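PDB 5CEC: Bd3459 from Bdellovibrio bacteriovorus, which acts as a predatory endopeptidase of the S13 peptidase family, probably cutting cross-links of bacterial cell-wall peptidoglycan, and is bound by an ankyrin-repeat immunity protein. Local coordinates for residues 242-247 with 329-334; 68-73 with 249-254; 336-341 with 421-426. The protein carries 1 engineered substitution. One frame throughout, in Å; residues are numbered along the deposited sequence.

Contact 1: residues 242-247 with 329-334; sequences TILKRM and SDVMAV. With SO4 (sulfate ion), chain D.
Lys245 carries this contact, in which helix 240-250 meets the loop that leads into edge strand 333-334 of the six-stranded antiparallel sheet. Its CG stands anti to the backbone N (chi1 -176°). At the root, Lys245 CB lies 3.8 Å from Asp330 O, a van der Waals approach to the turn of 329-334. A bend at the second torsion (chi2 79°) then directs the rest of the chain, which is extended, into that turn. CD faces the carbonyl oxygens of Ser329 and Met332, both on one side, and Lys245 CE is 3.7 Å from Met332 O, with Ser329 O similarly near. At the tip, Lys245 NZ donates to Ser329 O at 2.8 Å, in the carbonyl plane on a lone pair. It also donates to Met332 O at 2.8 Å, but from 45° above that carbonyl's plane. Beyond the two segments, NZ forms a salt bridge with Asp338 and a hydrogen bond with Tyr421.

Alongside, Leu244 and Val331 lie side by side and point the same way, Leu244 CB being 4.1 Å from Val331 CB, and both touch Thr77 of helix 72-84. Val331 O accepts a hydrogen bond from Asn248 ND2.

On another side of the helix, Arg246 reaches a sulfate, probably from the crystallisation liquor, that lies at the edge of the guanidinium. Arg246 NH1 donates to sulfate O2 at 3.0 Å and Arg246 NH2 to O3 at 2.9 Å, while NE forms a salt bridge with Glu152.

Four oxygens are within bonding distance of the buried ammonium, one more than its three protons, and the two carbonyl dipoles would add to the effect of Asp338. This setting probably keeps Lys245 protonated and ties the helix to the entry of the edge strand.

Contact 2: residues 68-73 with 249-254; sequences LASISK and NQSNNY. With SO4 (sulfate ion), chain C.
Lys73 NZ is the focus of an arrangement that fits the SxxK motif of penicillin-binding proteins: Ser70 and Lys73 at a helix start, faced by Ser251 and Asn253 in an SxN pattern. Within its own segment, Lys73 NZ donates to Ser70 OG at 2.7 Å. Across the contact it donates to Asn253 OD1 at 2.7 Å, nearly along the C=O axis (163°), and weakly to Ser251 OG at 3.4 Å. A bend at the last torsion (chi4 70°) turns NZ toward these oxygens, and Ser290 O is a further acceptor. By analogy with the family, Ser70 is probably the nucleophile and Lys73 may assist its deprotonation.

A sulfate, probably from the crystallisation liquor, lies beside them: Ser251 OG donates to sulfate O3 at 2.7 Å, and Thr358 and Ser360 also hydrogen-bond to it, next to Lys357 in what looks like a KTG-type motif.

In the second shell, Gly159 accepts from Asn253 ND2, which fixes the rotation of that amide. Ser251 leaves helix 240-250 with positive phi, and Asn252 N-caps helix 253-262 through Ile255 N. The other branch of the Asn252 amide is also held, Asn252 ND2 donating to Gln250 OE1 at 2.8 Å, almost straight at 173°.

Contact 3: residues 336-341 with 421-426; sequences AKDKAS and YTEQLP
The Tyr421 ring and the Asp338 carboxylate stand almost perpendicular, their planes 81° apart, and meet at the ring's edge. Asp338 OD1 lies in the ring plane and accepts from Tyr421 OH at 2.5 Å, using its syn lone pair. Lys337 CB is also at the ring edge, 3.8 Å from Tyr421 CD2. Tyr421 CG is anti to the backbone N (chi1 -179°), which carries the hydroxyl across to the 336-341 loop. A second flat group, the Glu423 carboxylate, is approached over a face: Lys337 O lies 3.1 Å from Glu423 CD. Lys339 N donates to Glu423 OE2 at 3.0 Å, again from above the carboxylate plane (44°).

Two waters extend the network. The first donates to Asp338 OD1 and to Gln424 O, while the second donates to Glu423 OE2 and accepts from Ala340 N. Tyr421 OH also accepts from Gln424 N at 3.2 Å, so this hydroxyl braces its own segment. The short bond to Asp338 is consistent with a charged carboxylate; Glu423, its OE2 4.6 Å from Asp338 OD1, would oppose that charge, whereas the salt bridge from Asp338 OD2 to Lys245 would favour it.

Inverse gamma turns centred on Asp338 and Ala340 shape the first loop. The pair of loops lies against helix 240-250 through Asn249 and Thr242, the Tyr421 side chain touches Val334 of strand 333-334, and Leu425 reaches helix 188-200.

Overall arrangement
From the N terminus, contact 2 opens at 68-73, where helix 72-84 starts, and closes at 249-254, the junction of helices 240-250 and 253-262. Contact 1 opens at 242-247, before that closure, and closes at 329-334, so the two cross; both use helix 240-250, and their centres are about 11 Å apart. Contact 3 follows in series, joining the loop before strand 354-361 to the loop after helix 394-411. Its centre is about 9 Å from that of contact 1 and about 17 Å from that of contact 2. Helix 240-250 therefore links the probable active site to the sheet edge and the loop between helix 394-411 and strand 436-437, with Asn249 packing against Ala340.

Contact 1: residues 242-247 with 329-334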
loop_
_atom_site.group_PDB
_atom_site.type_symbol
_atom_site.label_atom_id
_atom_site.label_comp_id
_atom_site.label_asym_id
_atom_site.label_seq_id
_atom_site.Cartn_x
_atom_site.Cartn_y
_atom_site.Cartn_z
ATOM N N THR A 242 -5.072 -14.022 1.426
ATOM C CA THR A 242 -4.257 -13.365 2.449
ATOM C C THR A 242 -3.039 -12.654 1.827
ATOM O O THR A 242 -2.673 -11.533 2.209
ATOM C CB THR A 242 -3.823 -14.369 3.512
ATOM O OG1 THR A 242 -4.992 -14.985 4.046
ATOM C CG2 THR A 242 -2.966 -13.740 4.599
ATOM N N ILE A 243 -2.377 -13.354 0.932
ATOM C CA ILE A 243 -1.232 -12.781 0.204
ATOM C C ILE A 243 -1.667 -11.523 -0.555
ATOM O O ILE A 243 -0.988 -10.480 -0.542
ATOM C CB ILE A 243 -0.600 -13.828 -0.743
ATOM C CG1 ILE A 243 -0.006 -14.973 0.095
ATOM C CG2 ILE A 243 0.452 -13.165 -1.671
ATOM C CD1 ILE A 243 0.393 -16.161 -0.751
ATOM N N LEU A 244 -2.812 -11.629 -1.222
ATOM C CA LEU A 244 -3.387 -10.493 -1.952
ATOM C C LEU A 244 -3.767 -9.337 -1.028
ATOM O O LEU A 244 -3.475 -8.176 -1.313
ATOM C CB LEU A 244 -4.601 -10.929 -2.783
ATOM C CG LEU A 244 -4.272 -11.895 -3.914
ATOM C CD1 LEU A 244 -5.541 -12.518 -4.440
ATOM C CD2 LEU A 244 -3.512 -11.256 -5.056
ATOM N N LYS A 245 -4.378 -9.673 0.114
ATOM C CA LYS A 245 -4.713 -8.649 1.110
ATOM C C LYS A 245 -3.453 -7.893 1.549
ATOM O O LYS A 245 -3.456 -6.653 1.605
ATOM C CB LYS A 245 -5.393 -9.277 2.327
ATOM C CG LYS A 245 -5.873 -8.299 3.378
ATOM C CD LYS A 245 -7.170 -7.629 3.033
ATOM C CE LYS A 245 -7.507 -6.549 4.056
ATOM N NZ LYS A 245 -8.839 -5.921 3.850
ATOM N N ARG A 246 -2.391 -8.637 1.872
ATOM C CA ARG A 246 -1.129 -7.986 2.270
ATOM C C ARG A 246 -0.633 -7.077 1.131
ATOM O O ARG A 246 -0.281 -5.913 1.353
ATOM C CB ARG A 246 -0.092 -9.021 2.619
ATOM C CG ARG A 246 1.224 -8.462 3.106
ATOM C CD ARG A 246 1.088 -7.618 4.359
ATOM N NE ARG A 246 2.376 -7.437 5.021
ATOM C CZ ARG A 246 2.614 -6.539 5.969
ATOM N NH1 ARG A 246 1.721 -5.610 6.310
ATOM N NH2 ARG A 246 3.792 -6.551 6.544
ATOM N N MET A 247 -0.641 -7.620 -0.095
ATOM C CA MET A 247 -0.167 -6.846 -1.256
ATOM C C MET A 247 -0.942 -5.547 -1.420
ATOM O O MET A 247 -0.354 -4.485 -1.672
ATOM C CB MET A 247 -0.311 -7.701 -2.498
ATOM C CG MET A 247 0.059 -6.973 -3.774
ATOM S SD MET A 247 -0.248 -7.957 -5.269
ATOM C CE MET A 247 -2.009 -7.910 -5.370
ATOM N N SER A 329 -13.312 -6.839 0.342
ATOM C CA SER A 329 -12.536 -6.607 1.576
ATOM C C SER A 329 -11.670 -7.798 2.020
ATOM O O SER A 329 -10.857 -7.647 2.905
ATOM C CB SER A 329 -13.465 -6.228 2.715
ATOM O OG SER A 329 -14.349 -7.302 2.989
ATOM N N ASP A 330 -11.869 -8.970 1.411
ATOM C CA ASP A 330 -10.973 -10.087 1.646
ATOM C C ASP A 330 -9.659 -10.018 0.898
ATOM O O ASP A 330 -8.744 -10.742 1.199
ATOM C CB ASP A 330 -11.696 -11.412 1.424
ATOM C CG ASP A 330 -12.836 -11.599 2.399
ATOM O OD1 ASP A 330 -12.581 -11.542 3.611
ATOM O OD2 ASP A 330 -13.978 -11.789 1.966
ATOM N N VAL A 331 -9.578 -9.132 -0.093
ATOM C CA VAL A 331 -8.353 -8.973 -0.865
ATOM C C VAL A 331 -7.882 -7.528 -1.069
ATOM O O VAL A 331 -6.785 -7.330 -1.572
ATOM C CB VAL A 331 -8.432 -9.671 -2.242
ATOM C CG1 VAL A 331 -8.709 -11.167 -2.076
ATOM C CG2 VAL A 331 -9.456 -9.012 -3.149
ATOM N N MET A 332 -8.684 -6.556 -0.672
ATOM C CA MET A 332 -8.387 -5.127 -0.847
ATOM C C MET A 332 -8.667 -4.386 0.441
ATOM O O MET A 332 -9.398 -4.878 1.314
ATOM C CB MET A 332 -9.242 -4.479 -1.941
ATOM C CG MET A 332 -8.821 -4.866 -3.331
ATOM S SD MET A 332 -10.014 -4.410 -4.601
ATOM C CE MET A 332 -9.889 -2.638 -4.459
ATOM N N ALA A 333 -7.984 -3.251 0.611
ATOM C CA ALA A 333 -7.974 -2.525 1.878
ATOM C C ALA A 333 -9.278 -1.773 2.101
ATOM O O ALA A 333 -9.884 -1.258 1.160
ATOM C CB ALA A 333 -6.826 -1.550 1.883
ATOM N N VAL A 334 -9.666 -1.656 3.359
ATOM C CA VAL A 334 -10.877 -0.968 3.791
ATOM C C VAL A 334 -10.489 0.345 4.473
ATOM O O VAL A 334 -9.705 0.377 5.452
ATOM C CB VAL A 334 -11.726 -1.838 4.730
ATOM C CG1 VAL A 334 -12.979 -1.096 5.148
ATOM C CG2 VAL A 334 -12.090 -3.140 4.033
HETATM S S SO4 D . 3.690 -3.719 9.014
HETATM O O1 SO4 D . 3.738 -3.028 10.323
HETATM O O2 SO4 D . 2.336 -3.590 8.419
HETATM O O3 SO4 D . 4.105 -5.138 9.101
HETATM O O4 SO4 D . 4.605 -2.992 8.088
#

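Contact 2: residues 68-73 with 249-254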
loop_
_atom_site.group_PDB
_atom_site.type_symbol
_atom_site.label_atom_id
_atom_site.label_comp_id
_atom_site.label_asym_id
_atom_site.label_seq_id
_atom_site.Cartn_x
_atom_site.Cartn_y
_atom_site.Cartn_z
ATOM N N LEU A 68 -2.123 3.894 -14.704
ATOM C CA LEU A 68 -2.855 3.360 -13.559
ATOM C C LEU A 68 -2.105 3.444 -12.246
ATOM O O LEU A 68 -2.714 3.405 -11.168
ATOM C CB LEU A 68 -3.171 1.894 -13.815
ATOM C CG LEU A 68 -3.982 1.552 -15.067
ATOM C CD1 LEU A 68 -4.239 0.057 -15.126
ATOM C CD2 LEU A 68 -5.301 2.317 -15.041
ATOM N N ALA A 69 -0.786 3.435 -12.322
ATOM C CA ALA A 69 0.028 3.236 -11.114
ATOM C C ALA A 69 -0.432 1.960 -10.398
ATOM O O ALA A 69 -0.829 0.993 -11.064
ATOM C CB ALA A 69 0.003 4.473 -10.202
ATOM N N SER A 70 -0.444 1.945 -9.064
ATOM C CA SER A 70 -0.664 0.702 -8.341
ATOM C C SER A 70 -2.109 0.201 -8.336
ATOM O O SER A 70 -2.345 -0.899 -7.837
ATOM C CB SER A 70 -0.106 0.765 -6.905
ATOM O OG SER A 70 1.316 0.714 -6.912
ATOM N N ILE A 71 -3.084 0.914 -8.905
ATOM C CA ILE A 71 -4.367 0.225 -9.133
ATOM C C ILE A 71 -4.227 -0.912 -10.133
ATOM O O ILE A 71 -5.055 -1.832 -10.150
ATOM C CB ILE A 71 -5.553 1.148 -9.430
ATOM C CG1 ILE A 71 -5.514 1.697 -10.868
ATOM C CG2 ILE A 71 -5.692 2.195 -8.358
ATOM C CD1 ILE A 71 -6.717 2.565 -11.220
ATOM N N SER A 72 -3.130 -0.932 -10.882
ATOM C CA SER A 72 -2.742 -2.120 -11.631
ATOM C C SER A 72 -2.823 -3.402 -10.795
ATOM O O SER A 72 -3.088 -4.484 -11.299
ATOM C CB SER A 72 -1.290 -2.011 -12.111
ATOM O OG SER A 72 -1.109 -1.011 -13.065
ATOM N N LYS A 73 -2.501 -3.280 -9.501
ATOM C CA LYS A 73 -2.488 -4.471 -8.623
ATOM C C LYS A 73 -3.860 -5.114 -8.477
ATOM O O LYS A 73 -3.929 -6.296 -8.199
ATOM C CB LYS A 73 -1.851 -4.136 -7.273
ATOM C CG LYS A 73 -0.412 -3.658 -7.366
ATOM C CD LYS A 73 0.225 -3.500 -6.003
ATOM C CE LYS A 73 1.701 -3.200 -6.085
ATOM N NZ LYS A 73 1.993 -1.851 -6.606
ATOM N N ASN A 249 -2.831 -3.998 0.777
ATOM C CA ASN A 249 -2.747 -3.088 1.923
ATOM C C ASN A 249 -1.487 -2.212 1.774
ATOM O O ASN A 249 -1.567 -0.976 1.926
ATOM C CB ASN A 249 -2.634 -3.850 3.255
ATOM C CG ASN A 249 -3.957 -4.286 3.840
ATOM O OD1 ASN A 249 -5.022 -3.925 3.373
ATOM N ND2 ASN A 249 -3.873 -5.102 4.894
ATOM N N GLN A 250 -0.369 -2.872 1.473
ATOM C CA GLN A 250 0.941 -2.205 1.413
ATOM C C GLN A 250 1.168 -1.491 0.090
ATOM O O GLN A 250 1.981 -0.591 0.021
ATOM C CB GLN A 250 2.048 -3.241 1.544
ATOM C CG GLN A 250 2.121 -3.978 2.856
ATOM C CD GLN A 250 3.370 -4.790 2.897
ATOM O OE1 GLN A 250 3.630 -5.618 2.016
ATOM N NE2 GLN A 250 4.174 -4.572 3.923
ATOM N N SER A 251 0.510 -1.948 -0.975
ATOM C CA SER A 251 0.869 -1.642 -2.360
ATOM C C SER A 251 2.229 -2.288 -2.684
ATOM O O SER A 251 3.165 -1.655 -3.161
ATOM C CB SER A 251 0.861 -0.163 -2.662
ATOM O OG SER A 251 0.705 -0.008 -4.071
ATOM N N ASN A 252 2.327 -3.586 -2.448
ATOM C CA ASN A 252 3.603 -4.290 -2.474
ATOM C C ASN A 252 3.998 -4.690 -3.907
ATOM O O ASN A 252 3.411 -5.615 -4.480
ATOM C CB ASN A 252 3.537 -5.533 -1.565
ATOM C CG ASN A 252 4.860 -6.183 -1.410
ATOM O OD1 ASN A 252 5.555 -6.428 -2.406
ATOM N ND2 ASN A 252 5.235 -6.452 -0.176
ATOM N N ASN A 253 5.003 -4.009 -4.450
ATOM C CA ASN A 253 5.451 -4.278 -5.822
ATOM C C ASN A 253 6.020 -5.685 -5.986
ATOM O O ASN A 253 5.825 -6.303 -7.042
ATOM C CB ASN A 253 6.488 -3.265 -6.248
ATOM C CG ASN A 253 5.918 -1.893 -6.437
ATOM O OD1 ASN A 253 4.715 -1.652 -6.379
ATOM N ND2 ASN A 253 6.818 -0.956 -6.663
ATOM N N TYR A 254 6.761 -6.155 -4.985
ATOM C CA TYR A 254 7.391 -7.468 -5.077
ATOM C C TYR A 254 6.365 -8.562 -5.258
ATOM O O TYR A 254 6.513 -9.453 -6.150
ATOM C CB TYR A 254 8.282 -7.772 -3.835
ATOM C CG TYR A 254 8.875 -9.150 -3.846
ATOM C CD1 TYR A 254 10.094 -9.423 -4.463
ATOM C CD2 TYR A 254 8.194 -10.227 -3.277
ATOM C CE1 TYR A 254 10.624 -10.693 -4.496
ATOM C CE2 TYR A 254 8.739 -11.500 -3.301
ATOM C CZ TYR A 254 9.944 -11.746 -3.908
ATOM O OH TYR A 254 10.458 -13.005 -3.976
HETATM S S SO4 C . 0.601 3.519 -3.611
HETATM O O1 SO4 C . 1.386 3.767 -2.365
HETATM O O2 SO4 C . 0.202 4.763 -4.288
HETATM O O3 SO4 C . 1.428 2.568 -4.500
HETATM O O4 SO4 C . -0.594 2.725 -3.283
#

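Contact 3: residues 336-341 with 421-426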
loop_
_atom_site.group_PDB
_atom_site.type_symbol
_atom_site.label_atom_id
_atom_site.label_comp_id
_atom_site.label_asym_id
_atom_site.label_seq_id
_atom_site.Cartn_x
_atom_site.Cartn_y
_atom_site.Cartn_z
ATOM N N ALA A 336 -9.957 3.385 6.628
ATOM C CA ALA A 336 -9.969 3.623 8.074
ATOM C C ALA A 336 -9.978 2.395 8.956
ATOM O O ALA A 336 -9.740 2.513 10.132
ATOM C CB ALA A 336 -11.073 4.596 8.477
ATOM N N LYS A 337 -10.300 1.239 8.415
ATOM C CA LYS A 337 -10.336 0.001 9.196
ATOM C C LYS A 337 -9.019 -0.760 9.098
ATOM O O LYS A 337 -8.568 -1.332 10.071
ATOM C CB LYS A 337 -11.479 -0.886 8.694
ATOM C CG LYS A 337 -12.839 -0.220 8.818
ATOM C CD LYS A 337 -13.379 -0.325 10.233
ATOM C CE LYS A 337 -13.991 -1.715 10.480
ATOM N NZ LYS A 337 -14.893 -1.742 11.668
ATOM N N ASP A 338 -8.437 -0.825 7.892
ATOM C CA ASP A 338 -7.122 -1.438 7.701
ATOM C C ASP A 338 -6.076 -0.367 7.975
ATOM O O ASP A 338 -5.658 0.392 7.097
ATOM C CB ASP A 338 -6.999 -2.081 6.317
ATOM C CG ASP A 338 -7.869 -3.307 6.194
ATOM O OD1 ASP A 338 -7.847 -4.123 7.174
ATOM O OD2 ASP A 338 -8.545 -3.470 5.174
ATOM N N LYS A 339 -5.702 -0.261 9.241
ATOM C CA LYS A 339 -4.814 0.794 9.674
ATOM C C LYS A 339 -3.427 0.656 9.022
ATOM O O LYS A 339 -2.748 1.684 8.778
ATOM C CB LYS A 339 -4.729 0.802 11.203
ATOM C CG LYS A 339 -6.059 1.032 11.894
ATOM C CD LYS A 339 -6.725 2.291 11.401
ATOM C CE LYS A 339 -7.761 2.844 12.360
ATOM N NZ LYS A 339 -8.297 4.129 11.812
ATOM N N ALA A 340 -3.024 -0.589 8.763
ATOM C CA ALA A 340 -1.739 -0.951 8.155
ATOM C C ALA A 340 -1.921 -1.076 6.649
ATOM O O ALA A 340 -1.529 -2.105 5.987
ATOM C CB ALA A 340 -1.156 -2.226 8.749
ATOM N N SER A 341 -2.546 -0.021 6.116
ATOM C CA SER A 341 -2.749 0.086 4.674
ATOM C C SER A 341 -2.643 1.519 4.213
ATOM O O SER A 341 -2.731 2.470 4.976
ATOM C CB SER A 341 -4.111 -0.477 4.243
ATOM O OG SER A 341 -5.134 0.465 4.449
ATOM N N TYR A 421 -16.965 -5.944 8.313
ATOM C CA TYR A 421 -15.527 -6.118 8.175
ATOM C C TYR A 421 -14.854 -5.973 9.532
ATOM O O TYR A 421 -15.105 -4.998 10.237
ATOM C CB TYR A 421 -14.910 -5.088 7.204
ATOM C CG TYR A 421 -13.414 -5.310 7.053
ATOM C CD1 TYR A 421 -12.939 -6.448 6.453
ATOM C CD2 TYR A 421 -12.482 -4.407 7.579
ATOM C CE1 TYR A 421 -11.576 -6.697 6.347
ATOM C CE2 TYR A 421 -11.109 -4.649 7.486
ATOM C CZ TYR A 421 -10.667 -5.805 6.880
ATOM O OH TYR A 421 -9.349 -6.107 6.761
ATOM N N THR A 422 -13.954 -6.903 9.838
ATOM C CA THR A 422 -13.078 -6.815 10.994
ATOM C C THR A 422 -11.650 -6.822 10.437
ATOM O O THR A 422 -11.309 -7.662 9.605
ATOM C CB THR A 422 -13.321 -7.989 11.956
ATOM O OG1 THR A 422 -14.680 -7.956 12.399
ATOM C CG2 THR A 422 -12.405 -7.872 13.167
ATOM N N GLU A 423 -10.830 -5.869 10.892
ATOM C CA GLU A 423 -9.449 -5.736 10.423
ATOM C C GLU A 423 -8.712 -7.059 10.485
ATOM O O GLU A 423 -8.611 -7.694 11.554
ATOM C CB GLU A 423 -8.693 -4.704 11.242
ATOM C CG GLU A 423 -7.287 -4.393 10.745
ATOM C CD GLU A 423 -6.638 -3.295 11.541
ATOM O OE1 GLU A 423 -7.013 -3.123 12.707
ATOM O OE2 GLU A 423 -5.756 -2.623 11.018
ATOM N N GLN A 424 -8.127 -7.423 9.350
ATOM C CA GLN A 424 -7.392 -8.674 9.208
ATOM C C GLN A 424 -5.903 -8.445 9.508
ATOM O O GLN A 424 -5.416 -7.305 9.474
ATOM C CB GLN A 424 -7.621 -9.225 7.801
ATOM C CG GLN A 424 -9.105 -9.541 7.549
ATOM C CD GLN A 424 -9.393 -10.012 6.142
ATOM O OE1 GLN A 424 -8.517 -10.009 5.296
ATOM N NE2 GLN A 424 -10.633 -10.408 5.882
ATOM N N LEU A 425 -5.197 -9.519 9.865
ATOM C CA LEU A 425 -3.776 -9.476 10.114
ATOM C C LEU A 425 -3.107 -10.464 9.169
ATOM O O LEU A 425 -2.806 -11.591 9.545
ATOM C CB LEU A 425 -3.498 -9.821 11.572
ATOM C CG LEU A 425 -2.068 -9.646 12.060
ATOM C CD1 LEU A 425 -1.620 -8.191 11.930
ATOM C CD2 LEU A 425 -1.978 -10.111 13.527
ATOM N N PRO A 426 -2.834 -10.023 7.923
ATOM C CA PRO A 426 -2.341 -10.967 6.939
ATOM C C PRO A 426 -0.850 -11.254 7.146
ATOM O O PRO A 426 -0.032 -10.322 7.154
ATOM C CB PRO A 426 -2.655 -10.272 5.609
ATOM C CG PRO A 426 -2.662 -8.818 5.941
ATOM C CD PRO A 426 -3.156 -8.724 7.336
HETATM O O HOH W 1 -5.598 -5.687 7.210
HETATM O O HOH W 2 -4.449 -3.128 8.621
#